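Long-range contacts in Mll2253 protein (Mesorhizobium loti, PDB 3Q63), which is of unknown function but belongs to the AHA1 family, whose Bet v 1-like fold is consistent with binding a ligand or a partner protein: residues B[8-12]-B[108-114]; B[45-51]-B[63-68]; B[72-78]-B[91-97]. One frame throughout, in Å; residues are numbered along the deposited sequence.

Interaction 1: residues B[8-12]-B[108-114]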
loop_
_atom_site.group_PDB
_atom_site.type_symbol
_atom_site.label_atom_id
_atom_site.label_comp_id
_atom_site.label_asym_id
_atom_site.label_seq_id
_atom_site.Cartn_x
_atom_site.Cartn_y
_atom_site.Cartn_z
ATOM N N ASN B 8 15.029 15.058 -12.792
ATOM C CA ASN B 8 14.401 13.705 -12.650
ATOM C C ASN B 8 15.376 12.635 -12.183
ATOM O O ASN B 8 16.386 12.380 -12.837
ATOM C CB ASN B 8 13.779 13.266 -13.973
ATOM C CG ASN B 8 12.301 13.557 -14.034
ATOM O OD1 ASN B 8 11.866 14.646 -13.668
ATOM N ND2 ASN B 8 11.517 12.587 -14.494
ATOM N N ARG B 9 15.059 12.000 -11.059
ATOM C CA ARG B 9 15.917 10.957 -10.508
ATOM C C ARG B 9 15.383 9.565 -10.832
ATOM O O ARG B 9 14.268 9.411 -11.333
ATOM C CB ARG B 9 16.052 11.112 -8.988
ATOM C CG ARG B 9 16.444 12.518 -8.518
ATOM C CD ARG B 9 17.266 12.479 -7.223
ATOM N NE ARG B 9 18.625 12.000 -7.484
ATOM C CZ ARG B 9 19.568 11.824 -6.560
ATOM N NH1 ARG B 9 20.768 11.384 -6.927
ATOM N NH2 ARG B 9 19.319 12.084 -5.279
ATOM N N THR B 10 16.183 8.553 -10.535
ATOM C CA THR B 10 15.789 7.185 -10.807
ATOM C C THR B 10 16.248 6.270 -9.686
ATOM O O THR B 10 17.370 6.384 -9.205
ATOM C CB THR B 10 16.381 6.708 -12.139
ATOM O OG1 THR B 10 16.152 5.302 -12.290
ATOM C CG2 THR B 10 17.869 6.973 -12.174
ATOM N N VAL B 11 15.366 5.374 -9.261
ATOM C CA VAL B 11 15.689 4.442 -8.198
ATOM C C VAL B 11 16.193 3.126 -8.782
ATOM O O VAL B 11 15.567 2.544 -9.667
ATOM C CB VAL B 11 14.456 4.171 -7.316
ATOM C CG1 VAL B 11 14.788 3.149 -6.243
ATOM C CG2 VAL B 11 13.988 5.475 -6.680
ATOM N N VAL B 12 17.337 2.669 -8.289
ATOM C CA VAL B 12 17.917 1.417 -8.761
ATOM C C VAL B 12 18.135 0.473 -7.584
ATOM O O VAL B 12 18.683 0.865 -6.557
ATOM C CB VAL B 12 19.272 1.654 -9.465
ATOM C CG1 VAL B 12 19.804 0.332 -10.030
ATOM C CG2 VAL B 12 19.109 2.677 -10.571
HETATM N N MSE B 108 16.344 -3.596 -10.842
HETATM C CA MSE B 108 15.066 -2.919 -10.996
HETATM C C MSE B 108 15.379 -1.440 -11.105
HETATM O O MSE B 108 16.052 -0.872 -10.240
HETATM C CB MSE B 108 14.181 -3.183 -9.779
HETATM C CG MSE B 108 12.731 -2.714 -9.901
HETATM SE SE MSE B 108 12.457 -0.783 -9.973
HETATM C CE MSE B 108 13.424 -0.232 -8.391
ATOM N N GLU B 109 14.921 -0.823 -12.187
ATOM C CA GLU B 109 15.131 0.602 -12.381
ATOM C C GLU B 109 13.761 1.245 -12.505
ATOM O O GLU B 109 12.950 0.837 -13.332
ATOM C CB GLU B 109 15.931 0.881 -13.655
ATOM C CG GLU B 109 17.378 0.423 -13.619
ATOM C CD GLU B 109 18.060 0.603 -14.964
ATOM O OE1 GLU B 109 17.748 -0.175 -15.900
ATOM O OE2 GLU B 109 18.898 1.525 -15.087
ATOM N N GLN B 110 13.503 2.234 -11.660
ATOM C CA GLN B 110 12.246 2.962 -11.682
ATOM C C GLN B 110 12.601 4.436 -11.838
ATOM O O GLN B 110 13.116 5.065 -10.908
ATOM C CB GLN B 110 11.452 2.746 -10.388
ATOM C CG GLN B 110 10.219 3.656 -10.270
ATOM C CD GLN B 110 9.292 3.267 -9.140
ATOM O OE1 GLN B 110 9.738 2.812 -8.090
ATOM N NE2 GLN B 110 7.990 3.467 -9.341
ATOM N N SER B 111 12.326 4.974 -13.019
ATOM C CA SER B 111 12.636 6.357 -13.330
ATOM C C SER B 111 11.373 7.171 -13.542
ATOM O O SER B 111 10.303 6.612 -13.770
ATOM C CB SER B 111 13.477 6.410 -14.595
ATOM O OG SER B 111 12.767 5.775 -15.642
ATOM N N GLY B 112 11.504 8.494 -13.482
ATOM C CA GLY B 112 10.359 9.367 -13.679
ATOM C C GLY B 112 10.089 10.252 -12.483
ATOM O O GLY B 112 9.199 11.100 -12.515
ATOM N N PHE B 113 10.857 10.053 -11.418
ATOM C CA PHE B 113 10.698 10.836 -10.199
ATOM C C PHE B 113 11.139 12.285 -10.410
ATOM O O PHE B 113 12.278 12.545 -10.791
ATOM C CB PHE B 113 11.515 10.202 -9.071
ATOM C CG PHE B 113 10.974 8.881 -8.600
ATOM C CD1 PHE B 113 9.803 8.825 -7.847
ATOM C CD2 PHE B 113 11.623 7.691 -8.925
ATOM C CE1 PHE B 113 9.283 7.609 -7.426
ATOM C CE2 PHE B 113 11.112 6.467 -8.510
ATOM C CZ PHE B 113 9.938 6.423 -7.757
ATOM N N ARG B 114 10.230 13.225 -10.163
ATOM C CA ARG B 114 10.531 14.645 -10.319
ATOM C C ARG B 114 11.263 15.171 -9.091
ATOM O O ARG B 114 11.193 14.576 -8.016
ATOM C CB ARG B 114 9.242 15.438 -10.513
ATOM C CG ARG B 114 8.537 15.173 -11.827
ATOM C CD ARG B 114 7.036 15.316 -11.647
ATOM N NE ARG B 114 6.673 16.608 -11.072
ATOM C CZ ARG B 114 5.504 16.858 -10.491
ATOM N NH1 ARG B 114 4.591 15.901 -10.409
ATOM N NH2 ARG B 114 5.250 18.062 -9.994
HETATM O O HOH W 1 14.484 9.520 -13.889
#
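Strands 9-12 and 108-113 run antiparallel at 162°, their axes approaching to 4.6 Å, and join the first and last strands of the antiparallel sheet of a Bet v 1-like fold. Regular pairing holds at Val11 and Gln110, a hydrogen-bonded pair closed by Val11 N to Gln110 O (2.8 Å) and Gln110 N to Val11 O (2.9 Å). A beta bulge then shifts the register by one between Arg9 and Thr10, with Gly112 as the extra residue. Its phi of 121° would press a CB against the preceding carbonyl. Beyond the bulge Arg9 N reaches Phe113 O at 2.8 Å, but the return bond from Phe113 N to Arg9 O is weak at 3.5 Å. On one face Val11 touches Tyr121 of helix 118-141, Trp128 NE1 is hydrogen-bonded to Gln110 OE1, and Phe113 touches Leu89. Val11 CG2 lies 3.6 Å from Phe113 CE2, and Val11 CG1 is 4.2 Å from CE of selenomethionine Met108. Thr10, Val12, Glu109 and Ser111 take the other, more exposed face; Glu109 forms a salt bridge with Arg107. At the bulge a water bridges the strands, donating to Arg9 O (2.6 Å) and accepting from Gly112 N (3.2 Å).

Interaction 2: residues B[45-51]-B[63-68]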
loop_
_atom_site.group_PDB
_atom_site.type_symbol
_atom_site.label_atom_id
_atom_site.label_comp_id
_atom_site.label_asym_id
_atom_site.label_seq_id
_atom_site.Cartn_x
_atom_site.Cartn_y
_atom_site.Cartn_z
ATOM N N PRO B 45 1.635 -10.259 -19.686
ATOM C CA PRO B 45 2.905 -10.102 -20.410
ATOM C C PRO B 45 2.739 -9.687 -21.870
ATOM O O PRO B 45 3.301 -10.326 -22.760
ATOM C CB PRO B 45 3.541 -11.491 -20.310
ATOM C CG PRO B 45 2.911 -12.094 -19.107
ATOM C CD PRO B 45 1.482 -11.639 -19.195
ATOM N N ALA B 46 1.973 -8.635 -22.124
ATOM C CA ALA B 46 1.773 -8.172 -23.493
ATOM C C ALA B 46 1.972 -6.667 -23.580
ATOM O O ALA B 46 1.381 -5.908 -22.812
ATOM C CB ALA B 46 0.377 -8.543 -23.983
ATOM N N VAL B 47 2.805 -6.245 -24.526
ATOM C CA VAL B 47 3.092 -4.832 -24.722
ATOM C C VAL B 47 1.821 -4.027 -24.962
ATOM O O VAL B 47 0.964 -4.419 -25.756
ATOM C CB VAL B 47 4.038 -4.621 -25.924
ATOM C CG1 VAL B 47 4.238 -3.135 -26.169
ATOM C CG2 VAL B 47 5.378 -5.306 -25.662
ATOM N N GLY B 48 1.708 -2.899 -24.267
ATOM C CA GLY B 48 0.549 -2.041 -24.424
ATOM C C GLY B 48 -0.592 -2.420 -23.501
ATOM O O GLY B 48 -1.573 -1.688 -23.387
ATOM N N HIS B 49 -0.471 -3.562 -22.835
ATOM C CA HIS B 49 -1.522 -4.011 -21.934
ATOM C C HIS B 49 -1.642 -3.086 -20.729
ATOM O O HIS B 49 -0.660 -2.795 -20.049
ATOM C CB HIS B 49 -1.245 -5.445 -21.477
ATOM C CG HIS B 49 -2.218 -5.954 -20.459
ATOM N ND1 HIS B 49 -2.007 -5.838 -19.102
ATOM C CD2 HIS B 49 -3.422 -6.557 -20.601
ATOM C CE1 HIS B 49 -3.038 -6.350 -18.451
ATOM N NE2 HIS B 49 -3.910 -6.793 -19.337
ATOM N N ARG B 50 -2.853 -2.612 -20.475
ATOM C CA ARG B 50 -3.069 -1.727 -19.346
ATOM C C ARG B 50 -3.666 -2.501 -18.180
ATOM O O ARG B 50 -4.539 -3.351 -18.364
ATOM C CB ARG B 50 -3.961 -0.553 -19.769
ATOM C CG ARG B 50 -4.710 -0.793 -21.061
ATOM C CD ARG B 50 -4.669 0.416 -21.998
ATOM N NE ARG B 50 -5.012 1.660 -21.312
ATOM C CZ ARG B 50 -5.521 2.734 -21.913
ATOM N NH1 ARG B 50 -5.798 3.821 -21.205
ATOM N NH2 ARG B 50 -5.766 2.717 -23.214
ATOM N N PHE B 51 -3.163 -2.225 -16.979
ATOM C CA PHE B 51 -3.632 -2.901 -15.778
ATOM C C PHE B 51 -3.427 -2.026 -14.554
ATOM O O PHE B 51 -2.909 -0.903 -14.645
ATOM C CB PHE B 51 -2.894 -4.239 -15.591
ATOM C CG PHE B 51 -1.417 -4.101 -15.319
ATOM C CD1 PHE B 51 -0.919 -4.195 -14.020
ATOM C CD2 PHE B 51 -0.523 -3.868 -16.359
ATOM C CE1 PHE B 51 0.444 -4.059 -13.763
ATOM C CE2 PHE B 51 0.842 -3.731 -16.113
ATOM C CZ PHE B 51 1.328 -3.827 -14.811
ATOM N N CYS B 63 -1.075 1.064 -14.534
ATOM C CA CYS B 63 0.104 0.600 -15.257
ATOM C C CYS B 63 -0.154 0.165 -16.693
ATOM O O CYS B 63 -1.280 -0.170 -17.075
ATOM C CB CYS B 63 0.742 -0.582 -14.527
ATOM S SG CYS B 63 0.877 -0.422 -12.751
ATOM N N GLU B 64 0.920 0.153 -17.475
ATOM C CA GLU B 64 0.859 -0.255 -18.863
ATOM C C GLU B 64 2.149 -0.991 -19.208
ATOM O O GLU B 64 3.237 -0.502 -18.914
ATOM C CB GLU B 64 0.717 0.966 -19.766
ATOM C CG GLU B 64 0.501 0.608 -21.221
ATOM C CD GLU B 64 0.941 1.709 -22.163
ATOM O OE1 GLU B 64 0.821 2.893 -21.788
ATOM O OE2 GLU B 64 1.395 1.385 -23.284
ATOM N N VAL B 65 2.033 -2.164 -19.818
ATOM C CA VAL B 65 3.222 -2.915 -20.200
ATOM C C VAL B 65 3.892 -2.179 -21.358
ATOM O O VAL B 65 3.232 -1.802 -22.326
ATOM C CB VAL B 65 2.862 -4.360 -20.611
ATOM C CG1 VAL B 65 4.122 -5.131 -20.962
ATOM C CG2 VAL B 65 2.136 -5.057 -19.454
ATOM N N LEU B 66 5.198 -1.961 -21.240
ATOM C CA LEU B 66 5.963 -1.245 -22.253
ATOM C C LEU B 66 6.897 -2.137 -23.049
ATOM O O LEU B 66 7.055 -1.947 -24.247
ATOM C CB LEU B 66 6.798 -0.146 -21.600
ATOM C CG LEU B 66 6.020 0.950 -20.893
ATOM C CD1 LEU B 66 7.014 1.898 -20.234
ATOM C CD2 LEU B 66 5.137 1.699 -21.895
ATOM N N ALA B 67 7.536 -3.090 -22.376
ATOM C CA ALA B 67 8.454 -3.987 -23.056
ATOM C C ALA B 67 8.459 -5.358 -22.410
ATOM O O ALA B 67 8.312 -5.493 -21.191
ATOM C CB ALA B 67 9.862 -3.403 -23.055
ATOM N N VAL B 68 8.625 -6.384 -23.239
ATOM C CA VAL B 68 8.648 -7.747 -22.743
ATOM C C VAL B 68 9.624 -8.609 -23.526
ATOM O O VAL B 68 9.465 -8.813 -24.726
ATOM C CB VAL B 68 7.258 -8.392 -22.829
ATOM C CG1 VAL B 68 7.313 -9.806 -22.276
ATOM C CG2 VAL B 68 6.246 -7.558 -22.057
#
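A type II beta turn, Ala46 to His49, is laid against a strand as though it were part of the sheet. His49 N closes it on Ala46 O (3.0 Å), and Gly48 supplies the positive phi of its third position. The turn also bonds outward: Gly48 N donates to Val65 O (2.7 Å), while Val65 N donates to His49 O (2.8 Å). From Arg50 onward the pairing becomes that of an ordinary beta hairpin, strands 50-54 and 60-69, within the curved sheet of the Bet v 1-like fold. Arg50 and Glu64 form a non-hydrogen-bonded pair; Phe51 and Cys63 form the next, hydrogen-bonded one, through Phe51 N to Cys63 O (2.8 Å) and Cys63 N to Phe51 O (2.7 Å). On the buried face Cys63 CB sits over the Phe51 ring in a CH-pi contact, 3.5 Å from its centroid, and Phe43 and Tyr76 meet the same ring edge-to-face. Further along, Val47 CG2 reaches Val68 CG2 at 4.3 Å, and Val68 also touches Trp25 of helix 21-29.

Interaction 3: residues B[72-78]-B[91-97]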
loop_
_atom_site.group_PDB
_atom_site.type_symbol
_atom_site.label_atom_id
_atom_site.label_comp_id
_atom_site.label_asym_id
_atom_site.label_seq_id
_atom_site.Cartn_x
_atom_site.Cartn_y
_atom_site.Cartn_z
ATOM N N LYS B 72 14.300 -12.178 -19.719
ATOM C CA LYS B 72 15.360 -11.172 -19.775
ATOM C C LYS B 72 14.986 -9.765 -19.324
ATOM O O LYS B 72 15.628 -9.209 -18.427
ATOM C CB LYS B 72 15.939 -11.108 -21.192
ATOM C CG LYS B 72 16.614 -12.396 -21.643
ATOM C CD LYS B 72 17.170 -12.268 -23.055
ATOM C CE LYS B 72 17.886 -13.544 -23.487
ATOM N NZ LYS B 72 18.502 -13.394 -24.837
ATOM N N THR B 73 13.955 -9.193 -19.942
ATOM C CA THR B 73 13.532 -7.838 -19.610
ATOM C C THR B 73 12.019 -7.671 -19.515
ATOM O O THR B 73 11.259 -8.292 -20.259
ATOM C CB THR B 73 14.047 -6.827 -20.662
ATOM O OG1 THR B 73 15.453 -7.015 -20.856
ATOM C CG2 THR B 73 13.798 -5.402 -20.201
ATOM N N LEU B 74 11.593 -6.810 -18.599
ATOM C CA LEU B 74 10.186 -6.521 -18.405
ATOM C C LEU B 74 10.039 -5.081 -17.929
ATOM O O LEU B 74 10.653 -4.682 -16.941
ATOM C CB LEU B 74 9.578 -7.473 -17.372
ATOM C CG LEU B 74 8.123 -7.208 -16.960
ATOM C CD1 LEU B 74 7.211 -7.269 -18.176
ATOM C CD2 LEU B 74 7.699 -8.231 -15.919
ATOM N N SER B 75 9.234 -4.298 -18.631
ATOM C CA SER B 75 9.023 -2.911 -18.235
ATOM C C SER B 75 7.568 -2.514 -18.358
ATOM O O SER B 75 6.856 -2.984 -19.245
ATOM C CB SER B 75 9.878 -1.971 -19.091
ATOM O OG SER B 75 9.609 -0.614 -18.777
ATOM N N TYR B 76 7.127 -1.662 -17.439
ATOM C CA TYR B 76 5.764 -1.149 -17.437
ATOM C C TYR B 76 5.668 0.148 -16.653
ATOM O O TYR B 76 6.497 0.409 -15.766
ATOM C CB TYR B 76 4.758 -2.173 -16.876
ATOM C CG TYR B 76 5.108 -2.877 -15.571
ATOM C CD1 TYR B 76 5.601 -4.182 -15.579
ATOM C CD2 TYR B 76 4.860 -2.278 -14.333
ATOM C CE1 TYR B 76 5.832 -4.882 -14.391
ATOM C CE2 TYR B 76 5.087 -2.968 -13.136
ATOM C CZ TYR B 76 5.572 -4.270 -13.174
ATOM O OH TYR B 76 5.791 -4.963 -11.999
ATOM N N THR B 77 4.672 0.967 -16.995
ATOM C CA THR B 77 4.457 2.238 -16.307
ATOM C C THR B 77 3.954 1.942 -14.906
ATOM O O THR B 77 3.368 0.888 -14.643
ATOM C CB THR B 77 3.398 3.128 -17.015
ATOM O OG1 THR B 77 2.213 2.357 -17.249
ATOM C CG2 THR B 77 3.928 3.679 -18.339
ATOM N N TRP B 78 4.186 2.902 -14.023
ATOM C CA TRP B 78 3.828 2.809 -12.617
ATOM C C TRP B 78 3.410 4.236 -12.284
ATOM O O TRP B 78 4.227 5.045 -11.836
ATOM C CB TRP B 78 5.085 2.384 -11.863
ATOM C CG TRP B 78 4.969 2.185 -10.410
ATOM C CD1 TRP B 78 4.858 3.152 -9.449
ATOM C CD2 TRP B 78 5.075 0.940 -9.719
ATOM N NE1 TRP B 78 4.899 2.579 -8.202
ATOM C CE2 TRP B 78 5.032 1.223 -8.340
ATOM C CE3 TRP B 78 5.206 -0.390 -10.135
ATOM C CZ2 TRP B 78 5.118 0.222 -7.370
ATOM C CZ3 TRP B 78 5.293 -1.389 -9.171
ATOM C CH2 TRP B 78 5.248 -1.076 -7.803
ATOM N N SER B 91 6.001 7.164 -13.706
ATOM C CA SER B 91 7.299 6.504 -13.774
ATOM C C SER B 91 7.284 5.206 -14.560
ATOM O O SER B 91 6.226 4.663 -14.892
ATOM C CB SER B 91 7.793 6.218 -12.358
ATOM O OG SER B 91 6.995 5.216 -11.749
ATOM N N VAL B 92 8.482 4.713 -14.842
ATOM C CA VAL B 92 8.649 3.466 -15.566
ATOM C C VAL B 92 9.502 2.520 -14.729
ATOM O O VAL B 92 10.582 2.888 -14.265
ATOM C CB VAL B 92 9.359 3.672 -16.925
ATOM C CG1 VAL B 92 9.598 2.327 -17.590
ATOM C CG2 VAL B 92 8.516 4.559 -17.817
ATOM N N VAL B 93 9.001 1.307 -14.537
ATOM C CA VAL B 93 9.706 0.288 -13.783
ATOM C C VAL B 93 10.213 -0.744 -14.786
ATOM O O VAL B 93 9.427 -1.285 -15.559
ATOM C CB VAL B 93 8.766 -0.429 -12.772
ATOM C CG1 VAL B 93 9.473 -1.641 -12.173
ATOM C CG2 VAL B 93 8.352 0.532 -11.652
ATOM N N THR B 94 11.519 -1.005 -14.786
ATOM C CA THR B 94 12.101 -1.987 -15.707
ATOM C C THR B 94 12.934 -3.014 -14.939
ATOM O O THR B 94 13.816 -2.654 -14.158
ATOM C CB THR B 94 13.004 -1.303 -16.784
ATOM O OG1 THR B 94 12.216 -0.405 -17.577
ATOM C CG2 THR B 94 13.630 -2.355 -17.704
ATOM N N PHE B 95 12.638 -4.294 -15.152
ATOM C CA PHE B 95 13.367 -5.384 -14.498
ATOM C C PHE B 95 14.333 -5.978 -15.512
ATOM O O PHE B 95 13.977 -6.158 -16.676
ATOM C CB PHE B 95 12.409 -6.492 -14.041
ATOM C CG PHE B 95 11.400 -6.046 -13.024
ATOM C CD1 PHE B 95 11.727 -6.002 -11.668
ATOM C CD2 PHE B 95 10.126 -5.653 -13.423
ATOM C CE1 PHE B 95 10.793 -5.573 -10.723
ATOM C CE2 PHE B 95 9.183 -5.220 -12.486
ATOM C CZ PHE B 95 9.520 -5.180 -11.134
ATOM N N THR B 96 15.551 -6.275 -15.079
ATOM C CA THR B 96 16.543 -6.866 -15.967
ATOM C C THR B 96 17.104 -8.117 -15.299
ATOM O O THR B 96 17.638 -8.061 -14.187
ATOM C CB THR B 96 17.683 -5.865 -16.289
ATOM O OG1 THR B 96 17.118 -4.683 -16.872
ATOM C CG2 THR B 96 18.677 -6.472 -17.286
ATOM N N LEU B 97 16.937 -9.250 -15.976
ATOM C CA LEU B 97 17.397 -10.534 -15.473
ATOM C C LEU B 97 18.673 -10.942 -16.201
ATOM O O LEU B 97 18.718 -10.971 -17.433
ATOM C CB LEU B 97 16.315 -11.608 -15.674
ATOM C CG LEU B 97 15.031 -11.474 -14.849
ATOM C CD1 LEU B 97 14.254 -10.234 -15.284
ATOM C CD2 LEU B 97 14.179 -12.712 -15.017
#
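Leu74, Tyr76, Val93 and Phe95 form an apolar patch on one face of two central strands, joined at its ends by Trp78 and Leu97. The Tyr76 and Phe95 rings meet obliquely, centroids 6.0 Å apart and planes at 51°, with Tyr76 CZ 3.8 Å from Phe95 CE2. Leu74 CD2 lies 4.3 Å from Phe95 CD2, and Trp78 CE3 packs on Val93 CG2 at 3.6 Å. This is the concave, helix-facing side expected of a Bet v 1-like sheet: Leu74 and Leu97 touch helix 21-29, and Trp78 meets Trp128 of helix 118-141.

The backbones behind the patch are almost exactly antiparallel (173°), with strand axes 4.6 Å apart. Leu74 and Phe95 exchange backbone hydrogen bonds, Leu74 N to Phe95 O (3.1 Å) and Phe95 N to Leu74 O (2.7 Å), as do Tyr76 and Val93, Tyr76 N to Val93 O (3.0 Å) and Val93 N to Tyr76 O (2.9 Å). Leu97 N to Lys72 O (2.8 Å) extends the pairing at one end. At the other, Trp78 N donates to Ser91 O (2.8 Å) and Ser91 OG to Trp78 O (2.8 Å).

Thr73, Ser75, Thr77, Val92, Thr94 and Thr96 occupy the opposite face, where the hydroxyls Ser75 OG and Thr94 OG1 are hydrogen-bonded at 2.9 Å. At the Trp78 end of the apolar side, the indole NE1 is hydrogen-bonded to Trp57 O of the second subunit. The chemistry thus implies a two-sided strand pair, largely apolar toward the helices and rich in hydroxyls on its reverse, with one indole serving both the interior and the dimer contact.

Local pairings assemble into one sheet when long and short chain closures are combined. From the N terminus, strand 9-17 gains its partner only when strand 103-113 returns beside it, so interaction 1 closes the longest loop, 95 residues between its segments. Interactions 2 and 3 both fall within that loop, in series and without crossing: interaction 2 closes the hairpin of strands 50-54 and 60-69, and interaction 3 then spans the 12 residues between 78 and 91. Interaction 3 is the bridge. Leu66 N to Ser75 O (2.8 Å) joins it to interaction 2, and Thr94 N to Glu109 O (2.7 Å) to interaction 1, whereas interactions 1 and 2 do not touch.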